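Local atomic coordinates of macrophage migration inhibitory factor-like protein (Leishmania major, PDB entry 3FWT), a protein that belongs to the macrophage migration inhibitory factor family, whose members are compact homotrimers with each subunit built from two beta-alpha-beta units. Residues Pro22-Ile27 with Met46-Glu51; Ala38-Ala43 with Lys107-Pro112; Ala42-Ile47 with Val59-Ser64; Ala79-Glu84 with Pro99-Ala104. All blocks are in the same frame, centred on the assembly; numbering follows the deposited sequence.

Interaction 1: residues Pro22-Ile27 with Met46-Glu51; sequences PFLQTI and MICREE
Cys-48 reaches down from its helix and brings its sulfur up to two side chains of the strand, Pro-22 and Leu-24, which it meets from different directions. Leu-24 lies nearly straight ahead of the sulfur: its CD1 methyl is 4.0 Å from Cys-48 SG and close to the continuation of the CB-SG bond. Pro-22 comes in from the flank instead, its ring carbon CB standing 4.3 Å from Cys-48 SG and roughly at right angles to that bond. The sulfur takes this place because SG is anti to the carbonyl carbon of Cys-48 (chi1 -74°), which carries it off the helix toward the sheet. Leu-24 has its CG on the same side of its own backbone, next to N, and its second torsion (chi2 84°) turns CD1 rather than CD2 to the sulfur. The pairing belongs to the first beta-alpha-beta unit of the MIF fold, where strand 22-28 leads into helix 34-52 and the helix packs back across the sheet. The backbones come closest at the start of the strand, with Pro-22 CA 7.5 Å from Cys-48 CA. Everything that meets here is buried and apolar, and Val-59 touches all three residues, extending the packing to the entry of strand 60-64. Between Pro-22 and Leu-24, Phe-23 points the other way, and its ring stacks on Tyr-80 of the second subunit. On the helix, Glu-50 and Glu-51 each form a salt bridge to Arg-100 of helix 92-109.

Interaction 2: residues Ala38-Ala43 with Lys107-Pro112; sequences ANLSAA and KECGIP
The two long helices covering one side of the sheet meet through Asn-39 and Leu-40 of one and Glu-108 and Cys-109 of the other. Asn-39 ND2 gives a hydrogen bond to Glu-108 OE1, 3.1 Å long with an N-H...O angle of 154°. The oxygen lies near the plane of the amide, yet the amide nitrogen approaches from above the carboxylate, 50° out of its plane, and the two flat groups are steeply inclined to each other. The carboxylate also sits close against the asparagine stem, with Glu-108 CD 3.4 Å from Asn-39 CB. A bend at the second torsion of Glu-108 (chi2 -49°) folds the carboxylate back to the amide and leaves the aliphatic part to Leu-40. There the two side chains run alongside each other, head to tail, Leu-40 CD2 lying 3.7 Å from Glu-108 CG. In the MIF fold helices 34-52 and 92-109 each belong to a separate beta-alpha-beta unit and run antiparallel, which brings the early turns of the first beside the last turn of the second. The other methyl of the leucine, Leu-40 CD1, meets Cys-109 SG at 4.3 Å. Leu-40 is buried, packed also on Ala-104, Ile-105 and Phe-63, whereas Asn-39 is exposed to solvent. Just past Cys-109, Gly-110 leaves the helical conformation with a positive phi, and the chain turns off to Ile-111, whose side chain packs on Ile-105 and Pro-77.

Interaction 3: residues Ala42-Ile47 with Val59-Ser64; sequences AAYGMI and VMTAFS
As modelled, the ring of Tyr-44 has Thr-61 OG1 at its edge, in the ring plane and 3.6 Å from Tyr-44 CD2, while the ring of Phe-63 comes up obliquely. The two aromatic side chains extend from helix and strand in opposite directions and pass one another, and they touch at Tyr-44 CE2 and Phe-63 CE2, 4.0 Å apart. This is the second half of a beta-alpha-beta unit of the MIF fold: helix 34-52 lies over strand 60-64, the strand it leads into. Tyr-44 has CG anti to its carbonyl carbon (chi1 -65°), which directs the ring down onto the sheet. Beyond this contact the phenol reaches the neighbouring strand 22-28, where Tyr-44 OH hydrogen-bonds to Thr-26 OG1, so the polar end of a buried ring is satisfied. Thr-61 is built off a staggered position (chi1 -101°), with its methyl too close to Ser-41, so the placing of its hydroxyl at the ring edge is doubtful. Phe-63 also packs on Leu-40 and Ser-41, about one turn earlier on the helix. Strand 60-64 is outermost within its own chain, but Thr-61 and Ala-62 pair antiparallel with a strand of the second subunit, so the sheet continues across the interface. The backbones come nearer where the helix has a glycine: Gly-45 CA lies 6.2 Å from Val-59 CA, and the valine methyl CG2 packs 4.3 Å from Gly-45 CA.

Interaction 4: residues Ala79-Glu84 with Pro99-Ala104; sequences AYVRVE and PRIAAA
Ile-101 spans two residues of the strand, one with each of its branches: its CG2 methyl lies 4.1 Å from Val-81 CG2, and its CD1 end reaches Val-83 CG2 at 4.2 Å. This is the second beta-alpha-beta unit of the MIF fold, in which helix 92-109 connects strand 79-85 to strand 116-128 and packs across the sheet. The isoleucine covers both valines because CG1 is anti to its carbonyl carbon (chi1 -73°) and CD1 then continues the chain in an extended form (chi2 169°), leaving CG2 for Val-81. Ile-101 and Val-81 meet at a slant. The backbones stay well separated, Val-81 CA being 8.4 Å from Ile-101 CA, and within these two segments the contact is made by these three buried apolar side chains. In the next shell Tyr-120 packs on both Ile-101 and Val-83, while Tyr-44 of helix 34-52 lies against Val-81. The other side of the strand faces a neighbouring subunit: Tyr-80 packs on Met-60 of the third subunit, and its hydroxyl approaches Glu-84 and Arg-82 of that chain, though these two are modelled too close together and the bonds are doubtful in detail. Within the helix, Ala-104 packs on Ala-43 of helix 34-52. The helix is kinked at Pro-99, whose nitrogen makes no bond to the preceding turn, but regular bonding follows: Ala-103 N donates to Pro-99 O at 2.9 Å.

Overall arrangement
All four contacts lie in one MIF subunit; interactions 1, 3 and 4 set helices against one mixed sheet, and interaction 2 joins the two helices. Interactions 1 and 3, whose centres are about 5 Å apart, place overlapping parts of helix 34-52 on the neighbouring strands 22-28 and 60-64. Interaction 4 does the equivalent for strand 79-85 and helix 92-109, about 8 Å from interaction 1 and 9 Å from interaction 3, and follows both along the chain. Interaction 2 ties the two units together, roughly 12 Å from interaction 1, and its span encloses interaction 4. The helices cover one side of the sheet, while residues on the other side of its strands meet neighbouring subunits of the trimer.

Interaction 1: residues Pro22-Ile27 with Met46-Glu51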
# COMPACT_ATOMS: atom_id res chain seq x y z
N PRO A 22 14.67 0.99 -4.09
CA PRO A 22 13.50 1.87 -3.94
C PRO A 22 12.32 1.41 -4.82
O PRO A 22 12.54 0.91 -5.96
CB PRO A 22 14.08 3.23 -4.33
CG PRO A 22 15.27 2.89 -5.20
CD PRO A 22 15.86 1.72 -4.55
N PHE A 23 11.11 1.45 -4.23
CA PHE A 23 9.81 1.13 -4.91
C PHE A 23 8.89 2.35 -4.72
O PHE A 23 8.89 2.94 -3.67
CB PHE A 23 9.16 -0.15 -4.33
CG PHE A 23 7.70 -0.38 -4.79
CD1 PHE A 23 7.43 -0.91 -6.01
CD2 PHE A 23 6.62 -0.02 -3.99
CE1 PHE A 23 6.11 -1.15 -6.46
CE2 PHE A 23 5.28 -0.20 -4.44
CZ PHE A 23 5.04 -0.78 -5.62
N LEU A 24 8.23 2.82 -5.79
CA LEU A 24 7.24 3.86 -5.65
C LEU A 24 5.93 3.35 -6.21
O LEU A 24 5.88 2.90 -7.39
CB LEU A 24 7.63 5.12 -6.43
CG LEU A 24 8.85 5.91 -5.81
CD1 LEU A 24 10.10 5.21 -6.36
CD2 LEU A 24 8.70 7.42 -6.32
N GLN A 25 4.89 3.47 -5.37
CA GLN A 25 3.51 3.35 -5.87
C GLN A 25 2.78 4.69 -5.97
O GLN A 25 2.61 5.40 -5.00
CB GLN A 25 2.65 2.41 -4.96
CG GLN A 25 1.22 2.22 -5.61
CD GLN A 25 0.22 1.31 -4.86
OE1 GLN A 25 0.43 0.93 -3.73
NE2 GLN A 25 -0.77 0.84 -5.60
N THR A 26 2.31 5.00 -7.17
CA THR A 26 1.65 6.24 -7.45
C THR A 26 0.19 5.85 -7.62
O THR A 26 -0.11 5.11 -8.53
CB THR A 26 2.17 6.87 -8.77
OG1 THR A 26 3.54 7.29 -8.61
CG2 THR A 26 1.34 8.10 -9.16
N ILE A 27 -0.67 6.43 -6.81
CA ILE A 27 -2.15 6.28 -6.85
C ILE A 27 -2.72 7.66 -7.24
O ILE A 27 -2.55 8.65 -6.51
CB ILE A 27 -2.70 5.80 -5.52
CG1 ILE A 27 -1.89 4.59 -5.01
CG2 ILE A 27 -4.27 5.57 -5.58
CD1 ILE A 27 -2.50 3.97 -3.69
N MET A 46 15.48 9.39 -11.93
CA MET A 46 16.42 10.46 -11.70
C MET A 46 16.41 10.92 -10.26
O MET A 46 17.44 11.07 -9.63
CB MET A 46 16.02 11.69 -12.50
CG MET A 46 16.68 11.91 -13.82
SD MET A 46 16.84 13.72 -14.08
CE MET A 46 15.12 14.28 -14.03
N ILE A 47 15.23 11.25 -9.76
CA ILE A 47 15.08 11.68 -8.40
C ILE A 47 15.68 10.68 -7.43
O ILE A 47 16.34 11.09 -6.47
CB ILE A 47 13.59 11.90 -8.07
CG1 ILE A 47 13.04 13.03 -8.98
CG2 ILE A 47 13.44 12.15 -6.58
CD1 ILE A 47 11.45 13.10 -9.15
N CYS A 48 15.42 9.39 -7.65
CA CYS A 48 16.00 8.36 -6.80
C CYS A 48 17.53 8.30 -6.94
O CYS A 48 18.24 8.27 -5.93
CB CYS A 48 15.39 7.02 -7.11
SG CYS A 48 13.71 6.94 -6.44
N ARG A 49 18.04 8.28 -8.18
CA ARG A 49 19.47 8.26 -8.34
C ARG A 49 20.17 9.44 -7.72
O ARG A 49 21.15 9.24 -6.99
CB ARG A 49 19.88 8.09 -9.80
CG ARG A 49 19.71 6.62 -10.14
CD ARG A 49 19.65 6.38 -11.62
NE ARG A 49 19.02 5.09 -11.86
CZ ARG A 49 17.91 4.93 -12.58
NH1 ARG A 49 17.32 5.97 -13.16
NH2 ARG A 49 17.41 3.72 -12.76
N GLU A 50 19.70 10.66 -7.99
CA GLU A 50 20.35 11.85 -7.46
C GLU A 50 20.14 12.07 -5.95
O GLU A 50 21.09 12.48 -5.24
CB GLU A 50 19.96 13.10 -8.27
CG GLU A 50 20.12 12.92 -9.76
CD GLU A 50 19.54 14.08 -10.62
OE1 GLU A 50 18.77 14.91 -10.08
OE2 GLU A 50 19.85 14.13 -11.85
N GLU A 51 18.93 11.81 -5.43
CA GLU A 51 18.68 12.16 -4.04
C GLU A 51 18.82 11.02 -3.08
O GLU A 51 19.01 11.26 -1.92
CB GLU A 51 17.31 12.86 -3.79
CG GLU A 51 16.87 13.93 -4.78
CD GLU A 51 17.67 15.21 -4.68
OE1 GLU A 51 17.68 15.97 -5.66
OE2 GLU A 51 18.28 15.43 -3.59

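Interaction 2: residues Ala38-Ala43 with Lys107-Pro112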
# COMPACT_ATOMS: atom_id res chain seq x y z
N ALA A 38 5.53 6.41 -18.71
CA ALA A 38 6.95 6.36 -19.03
C ALA A 38 7.70 7.65 -18.54
O ALA A 38 8.80 7.59 -17.96
CB ALA A 38 7.16 6.06 -20.51
N ASN A 39 7.06 8.80 -18.67
CA ASN A 39 7.67 10.04 -18.21
C ASN A 39 7.80 10.10 -16.70
O ASN A 39 8.84 10.49 -16.15
CB ASN A 39 6.83 11.24 -18.71
CG ASN A 39 6.82 11.37 -20.24
OD1 ASN A 39 7.76 10.93 -20.90
ND2 ASN A 39 5.81 12.02 -20.80
N LEU A 40 6.75 9.67 -15.99
CA LEU A 40 6.86 9.54 -14.56
C LEU A 40 7.97 8.57 -14.11
O LEU A 40 8.73 8.90 -13.21
CB LEU A 40 5.50 9.17 -13.91
CG LEU A 40 4.49 10.33 -13.92
CD1 LEU A 40 3.11 9.81 -13.40
CD2 LEU A 40 5.02 11.45 -13.03
N SER A 41 8.01 7.35 -14.67
CA SER A 41 9.09 6.39 -14.33
C SER A 41 10.51 7.02 -14.55
O SER A 41 11.42 6.94 -13.69
CB SER A 41 8.89 5.09 -15.14
OG SER A 41 7.75 4.45 -14.54
N ALA A 42 10.66 7.69 -15.68
CA ALA A 42 11.95 8.44 -15.96
C ALA A 42 12.26 9.43 -14.90
O ALA A 42 13.37 9.47 -14.40
CB ALA A 42 11.84 9.18 -17.28
N ALA A 43 11.28 10.27 -14.52
CA ALA A 43 11.50 11.27 -13.47
C ALA A 43 11.81 10.72 -12.12
O ALA A 43 12.82 11.10 -11.52
CB ALA A 43 10.31 12.33 -13.43
N LYS A 107 3.32 18.14 -13.53
CA LYS A 107 3.59 18.22 -14.96
C LYS A 107 2.89 17.14 -15.76
O LYS A 107 2.30 17.40 -16.82
CB LYS A 107 5.09 18.13 -15.21
CG LYS A 107 5.57 18.31 -16.72
CD LYS A 107 7.09 18.13 -16.76
CE LYS A 107 7.70 18.86 -17.96
NZ LYS A 107 8.83 19.72 -17.47
N GLU A 108 2.93 15.89 -15.29
CA GLU A 108 2.40 14.87 -16.18
C GLU A 108 0.91 14.79 -16.01
O GLU A 108 0.21 14.39 -16.95
CB GLU A 108 2.99 13.50 -15.88
CG GLU A 108 4.49 13.34 -16.19
CD GLU A 108 4.91 13.81 -17.58
OE1 GLU A 108 4.25 13.45 -18.59
OE2 GLU A 108 5.90 14.60 -17.62
N CYS A 109 0.41 15.15 -14.83
CA CYS A 109 -1.04 14.88 -14.55
C CYS A 109 -1.93 16.08 -14.28
O CYS A 109 -3.16 15.90 -14.13
CB CYS A 109 -1.23 13.92 -13.35
SG CYS A 109 -0.26 12.40 -13.35
N GLY A 110 -1.34 17.26 -14.18
CA GLY A 110 -2.13 18.49 -13.94
C GLY A 110 -2.65 18.58 -12.49
O GLY A 110 -3.50 19.40 -12.19
N ILE A 111 -2.20 17.71 -11.61
CA ILE A 111 -2.62 17.71 -10.23
C ILE A 111 -1.79 18.75 -9.49
O ILE A 111 -0.62 18.63 -9.47
CB ILE A 111 -2.46 16.29 -9.61
CG1 ILE A 111 -3.38 15.31 -10.36
CG2 ILE A 111 -2.75 16.27 -8.09
CD1 ILE A 111 -3.13 13.78 -10.02
N PRO A 112 -2.44 19.73 -8.81
CA PRO A 112 -1.69 20.82 -8.13
C PRO A 112 -1.00 20.24 -6.92
O PRO A 112 -1.50 19.26 -6.34
CB PRO A 112 -2.79 21.87 -7.77
CG PRO A 112 -4.16 21.21 -8.09
CD PRO A 112 -3.89 19.74 -8.51

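Interaction 3: residues Ala42-Ile47 with Val59-Ser64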
# COMPACT_ATOMS: atom_id res chain seq x y z
N ALA A 42 10.66 7.69 -15.68
CA ALA A 42 11.95 8.44 -15.96
C ALA A 42 12.26 9.43 -14.90
O ALA A 42 13.37 9.47 -14.40
CB ALA A 42 11.84 9.18 -17.28
N ALA A 43 11.28 10.27 -14.52
CA ALA A 43 11.50 11.27 -13.47
C ALA A 43 11.81 10.72 -12.12
O ALA A 43 12.82 11.10 -11.52
CB ALA A 43 10.31 12.33 -13.43
N TYR A 44 10.97 9.77 -11.62
CA TYR A 44 11.27 9.06 -10.41
C TYR A 44 12.69 8.46 -10.39
O TYR A 44 13.29 8.41 -9.35
CB TYR A 44 10.26 7.92 -10.22
CG TYR A 44 8.81 8.44 -10.00
CD1 TYR A 44 8.55 9.75 -9.66
CD2 TYR A 44 7.75 7.54 -10.05
CE1 TYR A 44 7.20 10.20 -9.42
CE2 TYR A 44 6.48 7.91 -9.83
CZ TYR A 44 6.17 9.25 -9.53
OH TYR A 44 4.83 9.57 -9.28
N GLY A 45 13.14 7.92 -11.51
CA GLY A 45 14.44 7.22 -11.57
C GLY A 45 15.54 8.23 -11.30
O GLY A 45 16.43 7.95 -10.55
N MET A 46 15.48 9.39 -11.93
CA MET A 46 16.42 10.46 -11.70
C MET A 46 16.41 10.92 -10.26
O MET A 46 17.44 11.07 -9.63
CB MET A 46 16.02 11.69 -12.50
CG MET A 46 16.68 11.91 -13.82
SD MET A 46 16.84 13.72 -14.08
CE MET A 46 15.12 14.28 -14.03
N ILE A 47 15.23 11.25 -9.76
CA ILE A 47 15.08 11.68 -8.40
C ILE A 47 15.68 10.68 -7.43
O ILE A 47 16.34 11.09 -6.47
CB ILE A 47 13.59 11.90 -8.07
CG1 ILE A 47 13.04 13.03 -8.98
CG2 ILE A 47 13.44 12.15 -6.58
CD1 ILE A 47 11.45 13.10 -9.15
N VAL A 59 15.01 0.97 -9.92
CA VAL A 59 13.86 1.57 -9.21
C VAL A 59 12.61 0.95 -9.73
O VAL A 59 12.41 0.89 -10.96
CB VAL A 59 13.81 3.12 -9.47
CG1 VAL A 59 12.50 3.73 -8.87
CG2 VAL A 59 15.10 3.83 -8.93
N MET A 60 11.72 0.48 -8.86
CA MET A 60 10.50 -0.13 -9.38
C MET A 60 9.34 0.85 -9.22
O MET A 60 9.16 1.42 -8.16
CB MET A 60 10.19 -1.45 -8.63
CG MET A 60 8.89 -2.16 -9.18
SD MET A 60 8.48 -3.70 -8.37
CE MET A 60 9.70 -4.74 -9.31
N THR A 61 8.50 0.99 -10.23
CA THR A 61 7.55 2.06 -10.23
C THR A 61 6.20 1.52 -10.68
O THR A 61 6.12 1.03 -11.79
CB THR A 61 8.31 3.13 -11.12
OG1 THR A 61 8.94 4.19 -10.35
CG2 THR A 61 7.92 3.29 -12.51
N ALA A 62 5.20 1.50 -9.77
CA ALA A 62 3.85 0.97 -10.05
C ALA A 62 2.84 2.13 -10.14
O ALA A 62 2.98 3.03 -9.39
CB ALA A 62 3.34 -0.03 -8.92
N PHE A 63 1.88 2.08 -11.08
CA PHE A 63 0.91 3.16 -11.33
C PHE A 63 -0.50 2.62 -11.21
O PHE A 63 -0.95 1.83 -12.09
CB PHE A 63 1.12 3.83 -12.70
CG PHE A 63 2.49 4.43 -12.84
CD1 PHE A 63 3.53 3.67 -13.35
CD2 PHE A 63 2.74 5.69 -12.33
CE1 PHE A 63 4.81 4.18 -13.41
CE2 PHE A 63 3.97 6.27 -12.42
CZ PHE A 63 5.05 5.49 -12.96
N SER A 64 -1.17 3.04 -10.14
CA SER A 64 -2.60 2.75 -10.03
C SER A 64 -3.39 3.99 -10.40
O SER A 64 -3.67 4.80 -9.53
CB SER A 64 -2.89 2.35 -8.59
OG SER A 64 -2.00 1.28 -8.21

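Interaction 4: residues Ala79-Glu84 with Pro99-Ala104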
# COMPACT_ATOMS: atom_id res chain seq x y z
N ALA A 79 -3.39 13.03 -5.78
CA ALA A 79 -2.44 11.93 -5.91
C ALA A 79 -1.93 11.50 -4.56
O ALA A 79 -1.79 12.33 -3.66
CB ALA A 79 -1.23 12.39 -6.80
N TYR A 80 -1.52 10.23 -4.44
CA TYR A 80 -0.81 9.77 -3.22
C TYR A 80 0.34 8.92 -3.72
O TYR A 80 0.12 8.06 -4.62
CB TYR A 80 -1.77 8.94 -2.33
CG TYR A 80 -1.08 8.00 -1.39
CD1 TYR A 80 -0.68 8.39 -0.11
CD2 TYR A 80 -0.79 6.72 -1.79
CE1 TYR A 80 -0.05 7.47 0.74
CE2 TYR A 80 -0.15 5.81 -0.96
CZ TYR A 80 0.21 6.20 0.30
OH TYR A 80 0.92 5.30 1.10
N VAL A 81 1.56 9.18 -3.21
CA VAL A 81 2.70 8.33 -3.60
C VAL A 81 3.34 7.68 -2.40
O VAL A 81 3.59 8.40 -1.39
CB VAL A 81 3.76 9.22 -4.29
CG1 VAL A 81 5.01 8.39 -4.64
CG2 VAL A 81 3.07 9.92 -5.55
N ARG A 82 3.55 6.34 -2.44
CA ARG A 82 4.16 5.65 -1.31
C ARG A 82 5.58 5.26 -1.76
O ARG A 82 5.75 4.56 -2.76
CB ARG A 82 3.38 4.39 -0.95
CG ARG A 82 3.89 3.71 0.35
CD ARG A 82 3.01 2.58 0.79
NE ARG A 82 3.23 1.35 -0.00
CZ ARG A 82 2.45 0.94 -1.03
NH1 ARG A 82 1.36 1.62 -1.37
NH2 ARG A 82 2.73 -0.19 -1.70
N VAL A 83 6.61 5.72 -1.03
CA VAL A 83 7.99 5.43 -1.42
C VAL A 83 8.49 4.45 -0.38
O VAL A 83 8.40 4.72 0.82
CB VAL A 83 8.87 6.68 -1.34
CG1 VAL A 83 10.35 6.41 -1.90
CG2 VAL A 83 8.18 7.88 -2.07
N GLU A 84 9.08 3.36 -0.85
CA GLU A 84 9.56 2.31 0.04
C GLU A 84 11.00 1.96 -0.32
O GLU A 84 11.43 2.12 -1.46
CB GLU A 84 8.73 1.05 -0.14
CG GLU A 84 7.26 1.34 0.26
CD GLU A 84 6.38 0.16 -0.03
OE1 GLU A 84 5.18 0.36 -0.31
OE2 GLU A 84 6.88 -0.96 0.01
N PRO A 99 9.50 17.55 -3.23
CA PRO A 99 9.15 18.58 -4.18
C PRO A 99 9.38 18.12 -5.63
O PRO A 99 8.66 18.56 -6.52
CB PRO A 99 10.05 19.78 -3.78
CG PRO A 99 10.91 19.31 -2.64
CD PRO A 99 10.33 18.02 -2.12
N ARG A 100 10.36 17.25 -5.87
CA ARG A 100 10.59 16.71 -7.23
C ARG A 100 9.49 15.74 -7.65
O ARG A 100 8.98 15.88 -8.76
CB ARG A 100 11.98 16.12 -7.36
CG ARG A 100 13.06 17.19 -6.99
CD ARG A 100 14.43 16.66 -7.08
NE ARG A 100 14.71 16.28 -8.45
CZ ARG A 100 15.84 15.71 -8.87
NH1 ARG A 100 16.83 15.47 -8.02
NH2 ARG A 100 15.95 15.36 -10.14
N ILE A 101 9.08 14.86 -6.72
CA ILE A 101 8.03 13.91 -7.02
C ILE A 101 6.74 14.66 -7.35
O ILE A 101 6.11 14.40 -8.40
CB ILE A 101 7.86 12.97 -5.83
CG1 ILE A 101 9.08 12.00 -5.80
CG2 ILE A 101 6.52 12.19 -5.81
CD1 ILE A 101 9.09 11.22 -4.45
N ALA A 102 6.39 15.61 -6.48
CA ALA A 102 5.20 16.41 -6.65
C ALA A 102 5.27 17.21 -7.95
O ALA A 102 4.29 17.23 -8.68
CB ALA A 102 4.97 17.31 -5.44
N ALA A 103 6.43 17.85 -8.28
CA ALA A 103 6.56 18.58 -9.55
C ALA A 103 6.32 17.67 -10.76
O ALA A 103 5.66 18.03 -11.72
CB ALA A 103 7.98 19.28 -9.67
N ALA A 104 6.92 16.48 -10.72
CA ALA A 104 6.73 15.54 -11.81
C ALA A 104 5.27 15.15 -11.96
O ALA A 104 4.81 15.00 -13.11
CB ALA A 104 7.68 14.21 -11.60